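Local coordinates for protein metallocarboxypeptidase (Trypanosoma cruzi, PDB 3DWC) that probably releases C-terminal amino acids, with broad specificity but not proline, as a metal-dependent carboxypeptidase of the M32 family, at residues E275-P280 and K465-G470; R85-A90 and T285-M290; E8-F13 and K281-Q286; A427-Q432 and E485-E490. One frame throughout, in Å; residues are numbered along the deposited sequence.

Contact 1. Residues E275-P280 and K465-G470; sequences EQNCGP and KIWQHG
The carbonyl oxygen of Trp-467 is gripped by two N-H groups and touched by one C-H. Gly-279 N gives it a nearly straight bond (3.0 Å, 168° at the hydrogen), approaching from above the carbonyl plane rather than along a lone pair. Gly-470 N adds a weak bond that closes the type I beta turn from Trp-467 to Gly-470, following helix 456-467, and Cys-278 CA supplies a CA-H...O contact. The partner segment, 275-280, is the start of the loop leaving helix 259-276, which carries the metal-binding His-267 and His-271. Here the two backbones run close: Gly-279 CA lies 3.2 Å from Gln-468 O, and Gly-470 CA lies 3.2 Å from Gly-279 O, each a CA-H...O contact, the two backbones meeting at glycines. Gly-470 takes a positive phi (36°) as it leaves the helix, and a cis peptide bond leads into Pro-280, whose CA also reaches Gln-468 O.

At the Asn-277 end of the contact, Asn-277 and Trp-467 lie side by side and point the same way, amide and indole planes 25° apart. Asn-277, just past helix 259-276, bonds back through ND2 to Lys-273 O, while Trp-467 NE1 is bonded to Gln-300 OE1 and its ring meets Tyr-274. Between the two segments the indole is approached most closely by Asn-277 CB, 3.6 Å from Trp-467 CE3.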
# COMPACT_ATOMS: atom_id res chain seq x y z
N GLU B 275 -3.85 19.32 1.27
CA GLU B 275 -3.42 18.34 0.27
C GLU B 275 -4.52 18.03 -0.77
O GLU B 275 -4.22 18.00 -1.98
CB GLU B 275 -2.90 17.07 0.96
CG GLU B 275 -1.61 17.30 1.77
CD GLU B 275 -0.42 17.65 0.88
OE1 GLU B 275 0.45 18.49 1.24
OE2 GLU B 275 -0.35 17.10 -0.23
N GLN B 276 -5.78 17.87 -0.34
CA GLN B 276 -6.87 17.47 -1.24
C GLN B 276 -7.29 18.58 -2.16
O GLN B 276 -7.97 18.32 -3.17
CB GLN B 276 -8.14 17.02 -0.46
CG GLN B 276 -7.99 15.69 0.27
CD GLN B 276 -9.32 15.09 0.68
OE1 GLN B 276 -10.29 15.81 1.06
NE2 GLN B 276 -9.41 13.76 0.53
N ASN B 277 -6.99 19.82 -1.76
CA ASN B 277 -7.36 20.98 -2.53
C ASN B 277 -6.20 21.80 -3.04
O ASN B 277 -6.41 22.96 -3.43
CB ASN B 277 -8.31 21.84 -1.72
CG ASN B 277 -9.57 21.12 -1.41
OD1 ASN B 277 -10.47 21.08 -2.25
ND2 ASN B 277 -9.63 20.49 -0.24
N CYS B 278 -5.02 21.21 -3.10
CA CYS B 278 -3.83 21.96 -3.46
C CYS B 278 -3.85 22.31 -4.94
O CYS B 278 -3.93 21.42 -5.79
CB CYS B 278 -2.54 21.20 -3.08
SG CYS B 278 -1.08 22.26 -3.06
N GLY B 279 -3.78 23.59 -5.27
CA GLY B 279 -3.52 24.01 -6.65
C GLY B 279 -2.10 24.44 -6.92
O GLY B 279 -1.22 24.24 -6.12
N PRO B 280 -1.85 25.09 -8.06
CA PRO B 280 -2.82 25.53 -9.03
C PRO B 280 -3.36 24.42 -9.94
O PRO B 280 -2.66 23.52 -10.32
CB PRO B 280 -2.07 26.62 -9.83
CG PRO B 280 -0.63 26.39 -9.61
CD PRO B 280 -0.47 25.46 -8.43
N LYS B 465 -7.77 31.54 -0.14
CA LYS B 465 -6.60 32.29 0.32
C LYS B 465 -5.30 31.52 0.26
O LYS B 465 -4.24 32.11 0.02
CB LYS B 465 -6.79 32.83 1.76
CG LYS B 465 -7.81 33.93 1.83
CD LYS B 465 -8.16 34.30 3.30
CE LYS B 465 -9.18 35.44 3.30
NZ LYS B 465 -8.69 36.69 2.57
N ILE B 466 -5.38 30.22 0.50
CA ILE B 466 -4.21 29.42 0.65
C ILE B 466 -4.20 28.24 -0.30
O ILE B 466 -3.29 28.13 -1.13
CB ILE B 466 -4.03 28.90 2.10
CG1 ILE B 466 -4.02 30.06 3.10
CG2 ILE B 466 -2.76 28.05 2.17
CD1 ILE B 466 -2.88 31.08 2.88
N TRP B 467 -5.17 27.34 -0.17
CA TRP B 467 -5.01 26.01 -0.78
C TRP B 467 -4.88 26.08 -2.29
O TRP B 467 -4.05 25.40 -2.85
CB TRP B 467 -6.08 24.99 -0.36
CG TRP B 467 -6.40 24.90 1.09
CD1 TRP B 467 -5.58 25.18 2.13
CD2 TRP B 467 -7.62 24.44 1.66
NE1 TRP B 467 -6.22 24.95 3.33
CE2 TRP B 467 -7.49 24.51 3.06
CE3 TRP B 467 -8.84 24.02 1.12
CZ2 TRP B 467 -8.52 24.16 3.92
CZ3 TRP B 467 -9.88 23.70 1.99
CH2 TRP B 467 -9.72 23.78 3.35
N GLN B 468 -5.62 26.94 -2.97
CA GLN B 468 -5.59 26.93 -4.45
C GLN B 468 -4.28 27.43 -5.06
O GLN B 468 -4.04 27.18 -6.23
CB GLN B 468 -6.71 27.77 -5.04
CG GLN B 468 -6.52 29.29 -4.82
CD GLN B 468 -7.51 30.09 -5.64
OE1 GLN B 468 -7.86 29.65 -6.71
NE2 GLN B 468 -7.92 31.27 -5.16
N HIS B 469 -3.47 28.14 -4.28
CA HIS B 469 -2.23 28.73 -4.78
C HIS B 469 -0.99 27.78 -4.74
O HIS B 469 0.00 28.01 -5.45
CB HIS B 469 -1.97 30.02 -4.00
CG HIS B 469 -3.07 31.03 -4.15
ND1 HIS B 469 -3.38 31.61 -5.36
CD2 HIS B 469 -3.95 31.54 -3.25
CE1 HIS B 469 -4.39 32.45 -5.20
NE2 HIS B 469 -4.77 32.41 -3.93
N GLY B 470 -1.06 26.70 -3.97
CA GLY B 470 0.11 25.87 -3.67
C GLY B 470 1.42 26.66 -3.51
O GLY B 470 1.56 27.44 -2.57

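Contact 2. Residues R85-A90 and T285-M290; sequences REMRRA and TQPVCM
The guanidinium of Arg-85 meets Glu-86 at its edge: NE and NH2 turn side-on to a single oxygen, OE2, which lies in the guanidinium plane and accepts both through its anti lone pair. Arg-85 NE to Glu-86 OE2 is the shorter bond, 2.9 Å, and the salt bridge holds one oxygen of the carboxylate, which a bend at chi2 (-54°) turns away from the loop. Its other oxygen, Glu-86 OE1, pairs with Arg-292 and is linked by a water, 3.1 Å away, to the loop 285-290; that water sits 2.7 Å from Pro-287 O. Two positive groups thus flank the buried Glu-86, which would favour its charged form.

With the acid end drawn away, it is the aliphatic part of Glu-86 that faces the loop 285-290. Glu-86 CB lies 4.1 Å from Pro-287 CB, and Glu-86 CG comes beside Val-288. One residue on, Met-87 runs extended beyond CG and crosses Pro-287 obliquely, so that Met-87 CG rests 3.8 Å from Pro-287 CG. The methyl end goes further, Met-87 CE coming tightly to 3.2 Å from Gln-286 OE1, an oxygen that also accepts from Asn-83 ND2. Asn-83 binds the loop again, its OD1 taking Val-288 N.

Pro-287 is the second residue of a type I beta turn from Gln-286 to Cys-289, docked on a helix. In this M32 fold the turn belongs to the loop joining the helix of the metal-binding HExxH histidines to helix 294-309, which carries the third metal ligand, Glu-298.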
# COMPACT_ATOMS: atom_id res chain seq x y z
N ARG B 85 10.68 28.18 -11.29
CA ARG B 85 11.28 28.50 -9.97
C ARG B 85 11.23 27.30 -9.01
O ARG B 85 12.21 27.01 -8.33
CB ARG B 85 10.55 29.69 -9.33
CG ARG B 85 11.20 30.23 -8.06
CD ARG B 85 10.30 31.26 -7.38
NE ARG B 85 9.02 30.67 -6.99
CZ ARG B 85 7.84 31.28 -7.02
NH1 ARG B 85 7.72 32.53 -7.42
NH2 ARG B 85 6.76 30.61 -6.64
N GLU B 86 10.09 26.63 -8.94
CA GLU B 86 9.96 25.52 -8.01
C GLU B 86 10.77 24.32 -8.48
O GLU B 86 11.30 23.58 -7.65
CB GLU B 86 8.49 25.20 -7.76
CG GLU B 86 7.76 26.34 -7.13
CD GLU B 86 8.42 26.87 -5.85
OE1 GLU B 86 8.84 26.05 -5.02
OE2 GLU B 86 8.47 28.10 -5.67
N MET B 87 10.90 24.14 -9.80
CA MET B 87 11.77 23.10 -10.35
C MET B 87 13.23 23.29 -9.96
O MET B 87 13.89 22.34 -9.57
CB MET B 87 11.70 23.09 -11.89
CG MET B 87 10.41 22.59 -12.48
SD MET B 87 10.37 22.85 -14.26
CE MET B 87 8.99 21.75 -14.70
N ARG B 88 13.76 24.50 -10.14
CA ARG B 88 15.13 24.81 -9.70
C ARG B 88 15.33 24.52 -8.23
O ARG B 88 16.35 23.95 -7.85
CB ARG B 88 15.50 26.27 -9.96
CG ARG B 88 16.81 26.68 -9.31
CD ARG B 88 17.29 28.05 -9.77
NE ARG B 88 17.97 27.97 -11.06
CZ ARG B 88 19.26 27.71 -11.20
NH1 ARG B 88 19.79 27.69 -12.42
NH2 ARG B 88 20.04 27.47 -10.14
N ARG B 89 14.37 24.93 -7.41
CA ARG B 89 14.42 24.67 -5.98
C ARG B 89 14.51 23.16 -5.66
O ARG B 89 15.36 22.77 -4.86
CB ARG B 89 13.20 25.27 -5.29
CG ARG B 89 13.12 24.87 -3.85
CD ARG B 89 11.96 25.53 -3.11
NE ARG B 89 11.80 24.89 -1.79
CZ ARG B 89 12.63 25.08 -0.75
NH1 ARG B 89 13.71 25.86 -0.83
NH2 ARG B 89 12.39 24.45 0.38
N ALA B 90 13.63 22.34 -6.24
CA ALA B 90 13.69 20.88 -6.04
C ALA B 90 15.02 20.34 -6.54
O ALA B 90 15.59 19.49 -5.90
CB ALA B 90 12.54 20.15 -6.75
N THR B 285 0.84 17.46 -11.40
CA THR B 285 2.04 16.58 -11.28
C THR B 285 3.37 17.37 -11.18
O THR B 285 4.46 16.78 -11.26
CB THR B 285 2.13 15.68 -12.51
OG1 THR B 285 2.46 16.49 -13.66
CG2 THR B 285 0.79 14.95 -12.75
N GLN B 286 3.27 18.68 -10.96
CA GLN B 286 4.40 19.60 -10.94
C GLN B 286 4.69 20.19 -9.56
O GLN B 286 3.79 20.31 -8.71
CB GLN B 286 4.07 20.77 -11.88
CG GLN B 286 3.86 20.36 -13.34
CD GLN B 286 5.10 19.78 -13.96
OE1 GLN B 286 6.16 20.42 -13.95
NE2 GLN B 286 4.98 18.56 -14.52
N PRO B 287 5.93 20.68 -9.38
CA PRO B 287 6.34 21.13 -8.08
C PRO B 287 5.71 22.47 -7.63
O PRO B 287 5.76 22.78 -6.45
CB PRO B 287 7.86 21.18 -8.21
CG PRO B 287 8.10 21.50 -9.61
CD PRO B 287 7.01 20.83 -10.37
N VAL B 288 5.09 23.23 -8.54
CA VAL B 288 4.32 24.42 -8.14
C VAL B 288 2.98 24.04 -7.46
O VAL B 288 2.43 24.81 -6.67
CB VAL B 288 4.04 25.33 -9.33
CG1 VAL B 288 2.99 24.72 -10.25
CG2 VAL B 288 3.66 26.77 -8.82
N CYS B 289 2.46 22.85 -7.78
CA CYS B 289 1.26 22.36 -7.14
C CYS B 289 1.67 21.54 -5.95
O CYS B 289 1.52 20.34 -5.96
CB CYS B 289 0.42 21.55 -8.09
SG CYS B 289 -1.04 20.89 -7.32
N MET B 290 2.17 22.23 -4.93
CA MET B 290 2.58 21.68 -3.65
C MET B 290 2.38 22.67 -2.49
O MET B 290 2.39 23.88 -2.70
CB MET B 290 4.05 21.37 -3.70
CG MET B 290 4.42 20.50 -4.84
SD MET B 290 5.71 19.38 -4.35
CE MET B 290 4.62 18.33 -3.40
O HOH W 1 7.39 23.37 -4.42

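Contact 3. Residues E8-F13 and K281-Q286; sequences ELERVF and KGFETQ
Gln-286 and Glu-10 cross at about a right angle, the amide plane turned 43° from the carboxylate plane. The glutamine passes beside the stem of the glutamate to reach the backbone: its chain bends at chi2 (-64°), and Gln-286 NE2 donates to Glu-10 O at 2.9 Å. That bond is nearly straight and lies in the amide plane of Gln-286, but it meets the carbonyl from above its plane. Thr-14 OG1 also bonds to Glu-10 O, so this carbonyl takes one side-chain donor from the loop and pairs with one hydroxyl of its own helix, 3-32. Gln-286 OE1 packs 3.6 Å from Glu-10 CG and 3.8 Å from Phe-13 CB.

Glu-10 runs extended beyond CG, its carboxylate nearly perpendicular to the Phe-283 ring (85°), and Glu-10 OE2 stops 4.0 Å from Phe-283 CE2. The charge itself is paired elsewhere, OE1 with Lys-7.

Beyond the Gln-286 amide two carbonyl oxygens, Phe-13 O and Thr-285 O, lie 3.4 Å apart. A water donates to both, at 2.9 Å to Phe-13 O and 2.5 Å to Thr-285 O, which would ease the repulsion between the two oxygens; it also lies at the edge of the Phe-13 ring.

The loop presents Phe-283 and Gln-286 as the first and last residues of a type I beta turn, here laid against the N-terminal helix of the helical M32 fold.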
# COMPACT_ATOMS: atom_id res chain seq x y z
N GLU B 8 10.03 20.02 -21.56
CA GLU B 8 10.81 18.82 -21.30
C GLU B 8 11.01 18.63 -19.80
O GLU B 8 10.88 17.53 -19.31
CB GLU B 8 12.15 18.88 -22.03
CG GLU B 8 13.11 17.74 -21.68
CD GLU B 8 12.67 16.40 -22.24
OE1 GLU B 8 12.92 15.36 -21.56
OE2 GLU B 8 12.05 16.39 -23.34
N LEU B 9 11.31 19.71 -19.08
CA LEU B 9 11.33 19.65 -17.62
C LEU B 9 9.99 19.20 -17.05
O LEU B 9 9.95 18.43 -16.10
CB LEU B 9 11.77 20.97 -17.01
CG LEU B 9 13.29 21.23 -17.09
CD1 LEU B 9 13.59 22.72 -17.12
CD2 LEU B 9 14.06 20.56 -15.96
N GLU B 10 8.90 19.70 -17.59
CA GLU B 10 7.60 19.34 -17.06
C GLU B 10 7.45 17.83 -17.10
O GLU B 10 6.99 17.23 -16.15
CB GLU B 10 6.47 19.99 -17.84
CG GLU B 10 6.18 21.43 -17.41
CD GLU B 10 4.78 21.90 -17.83
OE1 GLU B 10 4.23 21.33 -18.77
OE2 GLU B 10 4.24 22.84 -17.20
N ARG B 11 7.81 17.25 -18.23
CA ARG B 11 7.77 15.80 -18.48
C ARG B 11 8.63 15.00 -17.49
O ARG B 11 8.22 13.94 -17.00
CB ARG B 11 8.25 15.55 -19.92
CG ARG B 11 8.07 14.12 -20.41
CD ARG B 11 8.86 13.82 -21.74
NE ARG B 11 10.30 13.64 -21.47
CZ ARG B 11 10.82 12.58 -20.83
NH1 ARG B 11 10.05 11.57 -20.41
NH2 ARG B 11 12.14 12.52 -20.62
N VAL B 12 9.83 15.49 -17.22
CA VAL B 12 10.69 14.89 -16.22
C VAL B 12 10.02 14.96 -14.87
O VAL B 12 10.01 13.98 -14.15
CB VAL B 12 12.05 15.58 -16.14
CG1 VAL B 12 12.86 15.06 -14.96
CG2 VAL B 12 12.81 15.39 -17.45
N PHE B 13 9.40 16.09 -14.53
CA PHE B 13 8.83 16.24 -13.19
C PHE B 13 7.55 15.40 -12.97
O PHE B 13 7.29 14.95 -11.87
CB PHE B 13 8.67 17.72 -12.84
CG PHE B 13 9.91 18.31 -12.25
CD1 PHE B 13 10.92 18.78 -13.06
CD2 PHE B 13 10.10 18.30 -10.87
CE1 PHE B 13 12.08 19.30 -12.52
CE2 PHE B 13 11.28 18.80 -10.33
CZ PHE B 13 12.28 19.30 -11.18
N LYS B 281 -4.63 24.51 -10.30
CA LYS B 281 -5.24 23.55 -11.21
C LYS B 281 -4.46 23.56 -12.54
O LYS B 281 -4.01 24.61 -13.03
CB LYS B 281 -6.74 23.85 -11.39
CG LYS B 281 -7.48 22.92 -12.41
CD LYS B 281 -8.33 23.76 -13.43
CE LYS B 281 -8.08 23.33 -14.92
NZ LYS B 281 -7.88 24.52 -15.88
N GLY B 282 -4.28 22.37 -13.09
CA GLY B 282 -3.60 22.20 -14.36
C GLY B 282 -2.10 21.99 -14.18
O GLY B 282 -1.38 21.80 -15.15
N PHE B 283 -1.64 22.02 -12.93
CA PHE B 283 -0.24 21.78 -12.60
C PHE B 283 -0.06 20.63 -11.63
O PHE B 283 0.93 20.55 -10.90
CB PHE B 283 0.35 23.06 -12.05
CG PHE B 283 0.63 24.10 -13.11
CD1 PHE B 283 -0.35 25.02 -13.51
CD2 PHE B 283 1.89 24.17 -13.71
CE1 PHE B 283 -0.08 25.97 -14.45
CE2 PHE B 283 2.18 25.13 -14.65
CZ PHE B 283 1.18 26.03 -15.04
N GLU B 284 -0.99 19.69 -11.68
CA GLU B 284 -1.12 18.68 -10.60
C GLU B 284 0.12 17.81 -10.35
O GLU B 284 0.43 17.51 -9.20
CB GLU B 284 -2.37 17.81 -10.86
CG GLU B 284 -3.67 18.56 -10.62
CD GLU B 284 -4.18 19.33 -11.82
OE1 GLU B 284 -5.15 20.07 -11.64
OE2 GLU B 284 -3.63 19.22 -12.94
N THR B 285 0.84 17.46 -11.40
CA THR B 285 2.04 16.58 -11.28
C THR B 285 3.37 17.37 -11.18
O THR B 285 4.46 16.78 -11.26
CB THR B 285 2.13 15.68 -12.51
OG1 THR B 285 2.46 16.49 -13.66
CG2 THR B 285 0.79 14.95 -12.75
N GLN B 286 3.27 18.68 -10.96
CA GLN B 286 4.40 19.60 -10.94
C GLN B 286 4.69 20.19 -9.56
O GLN B 286 3.79 20.31 -8.71
CB GLN B 286 4.07 20.77 -11.88
CG GLN B 286 3.86 20.36 -13.34
CD GLN B 286 5.10 19.78 -13.96
OE1 GLN B 286 6.16 20.42 -13.95
NE2 GLN B 286 4.98 18.56 -14.52
O HOH W 2 6.59 16.97 -9.90

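Contact 4. Residues A427-Q432 and E485-E490; sequences AMVAAQ and ETLNPE. With SO4 (sulfate ion), chain S; SO4 (sulfate ion), chain V.
Leu-487 is the main bump: its CD1 drops between Met-428 and Val-429 on helix 421-441, 3.7 Å from Met-428 CB and 3.9 Å from Val-429 CG2. Leucine and valine cross at about a right angle. Met-428, extended beyond CG, reaches past this methyl and lays its SD 3.9 Å from Pro-489 CB, so the loop's leucine and proline lie along its length; Ile-174 and Val-178 of helix 168-196 also touch it.

One helical turn on, Gln-432 stretches out with CG anti to the backbone N (chi1 -171°) and puts its amide against the loop backbone. In this largely helical M32 fold the glutamine thus joins helix 421-441 to the loop leading into helix 490-501: Asn-488 N donates to Gln-432 OE1 at 2.8 Å, in the carbonyl plane and on a lone pair, while Gln-432 NE2 donates to Thr-486 O at 3.1 Å from well above that peptide's plane. Thr-483 OG1 is a further partner of NE2.

A water bridges Met-428 O and Asn-488 O, donating to both. The end of the Asn-488 side chain leads away from the helix, its OD1 taking Glu-490 N in a capping bond. Its ND2 is divided between Glu-485 OE1, at 3.1 Å, and O2 of sulfate V, probably from the crystallisation liquor; Glu-485 OE2 bonds to His-491 NE2.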
# COMPACT_ATOMS: atom_id res chain seq x y z
N ALA B 427 1.54 27.94 14.03
CA ALA B 427 0.59 28.48 14.97
C ALA B 427 0.29 29.95 14.66
O ALA B 427 -0.86 30.43 14.81
CB ALA B 427 1.07 28.27 16.45
N MET B 428 1.32 30.67 14.25
CA MET B 428 1.17 32.05 13.88
C MET B 428 0.38 32.28 12.60
O MET B 428 -0.44 33.22 12.53
CB MET B 428 2.58 32.67 13.75
CG MET B 428 3.26 32.79 15.05
SD MET B 428 4.98 33.26 14.88
CE MET B 428 5.54 32.88 16.56
N VAL B 429 0.63 31.46 11.58
CA VAL B 429 -0.14 31.45 10.33
C VAL B 429 -1.61 31.20 10.62
O VAL B 429 -2.51 31.90 10.14
CB VAL B 429 0.41 30.41 9.29
CG1 VAL B 429 -0.58 30.12 8.13
CG2 VAL B 429 1.84 30.81 8.79
N ALA B 430 -1.88 30.21 11.44
CA ALA B 430 -3.25 29.87 11.79
C ALA B 430 -4.02 31.04 12.42
O ALA B 430 -5.18 31.28 12.06
CB ALA B 430 -3.27 28.64 12.68
N ALA B 431 -3.37 31.76 13.34
CA ALA B 431 -3.98 32.87 14.07
C ALA B 431 -4.22 34.02 13.15
O ALA B 431 -5.25 34.61 13.21
CB ALA B 431 -3.06 33.31 15.25
N GLN B 432 -3.24 34.33 12.30
CA GLN B 432 -3.32 35.37 11.29
C GLN B 432 -4.46 35.11 10.28
O GLN B 432 -5.18 36.00 9.92
CB GLN B 432 -1.99 35.51 10.57
CG GLN B 432 -1.93 36.77 9.63
CD GLN B 432 -0.50 37.25 9.34
OE1 GLN B 432 0.36 37.16 10.20
NE2 GLN B 432 -0.27 37.80 8.13
N GLU B 485 -0.88 41.21 4.92
CA GLU B 485 0.47 41.46 5.37
C GLU B 485 1.27 40.16 5.42
O GLU B 485 0.72 39.06 5.34
CB GLU B 485 0.47 42.11 6.77
CG GLU B 485 -0.11 41.20 7.85
CD GLU B 485 -0.24 41.85 9.22
OE1 GLU B 485 0.57 42.73 9.57
OE2 GLU B 485 -1.15 41.44 9.96
N THR B 486 2.58 40.32 5.57
CA THR B 486 3.51 39.23 5.77
C THR B 486 3.30 38.57 7.19
O THR B 486 2.58 39.10 8.00
CB THR B 486 4.95 39.81 5.51
OG1 THR B 486 5.83 38.74 5.15
CG2 THR B 486 5.51 40.53 6.68
N LEU B 487 3.95 37.45 7.50
CA LEU B 487 3.73 36.79 8.80
C LEU B 487 4.03 37.72 9.95
O LEU B 487 5.10 38.31 10.00
CB LEU B 487 4.48 35.44 8.93
CG LEU B 487 4.25 34.56 10.18
CD1 LEU B 487 2.79 34.24 10.42
CD2 LEU B 487 5.04 33.32 9.98
N ASN B 488 3.03 37.90 10.83
CA ASN B 488 3.08 38.82 11.95
C ASN B 488 2.66 38.09 13.25
O ASN B 488 1.50 37.69 13.39
CB ASN B 488 2.11 39.96 11.67
CG ASN B 488 2.08 41.02 12.76
OD1 ASN B 488 2.57 40.81 13.85
ND2 ASN B 488 1.43 42.18 12.47
N PRO B 489 3.57 37.91 14.20
CA PRO B 489 3.20 37.19 15.42
C PRO B 489 2.21 37.88 16.36
O PRO B 489 1.81 37.27 17.34
CB PRO B 489 4.55 36.96 16.13
CG PRO B 489 5.41 37.96 15.63
CD PRO B 489 4.99 38.28 14.23
N GLU B 490 1.83 39.12 16.10
CA GLU B 490 0.90 39.81 16.99
C GLU B 490 -0.47 39.16 17.02
O GLU B 490 -1.12 39.19 18.04
CB GLU B 490 0.76 41.30 16.62
CG GLU B 490 2.06 42.09 16.71
CD GLU B 490 2.77 41.97 18.05
OE1 GLU B 490 2.13 42.13 19.12
OE2 GLU B 490 4.01 41.73 18.01
S SO4 S . 4.19 43.68 4.89
O1 SO4 S . 5.53 43.49 4.32
O2 SO4 S . 3.15 43.27 3.96
O3 SO4 S . 4.16 42.96 6.17
O4 SO4 S . 3.94 45.10 5.16
S SO4 V . -0.32 44.53 14.96
O1 SO4 V . -1.01 45.82 14.93
O2 SO4 V . 1.05 44.68 14.43
O3 SO4 V . -0.17 44.13 16.36
O4 SO4 V . -1.13 43.55 14.21
O HOH W 3 0.32 35.37 14.12

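Contacts 1, 3 and 2 follow in that order along the loop between helix 259-276, bearing His-267 and His-271, and helix 294-309, bearing Glu-298. Contacts 2 and 3, centres 8 Å apart, share Thr-285 and Gln-286, and Met-87 CE of contact 2 lies 3.5 Å from Glu-10 N of contact 3. Contact 1, centred 14 Å from contact 2, meets it where Cys-278 O lies 3.3 Å from Cys-289 SG. Contact 4 touches none of the others, its nearest atoms about 6 Å from those of contact 1 and its centre 19 Å away. Yet the side chain of Val-429 in contact 4 is about 12 Å from the cobalt ion, and that of Trp-467 in contact 1 about 11 Å from the bound alanine.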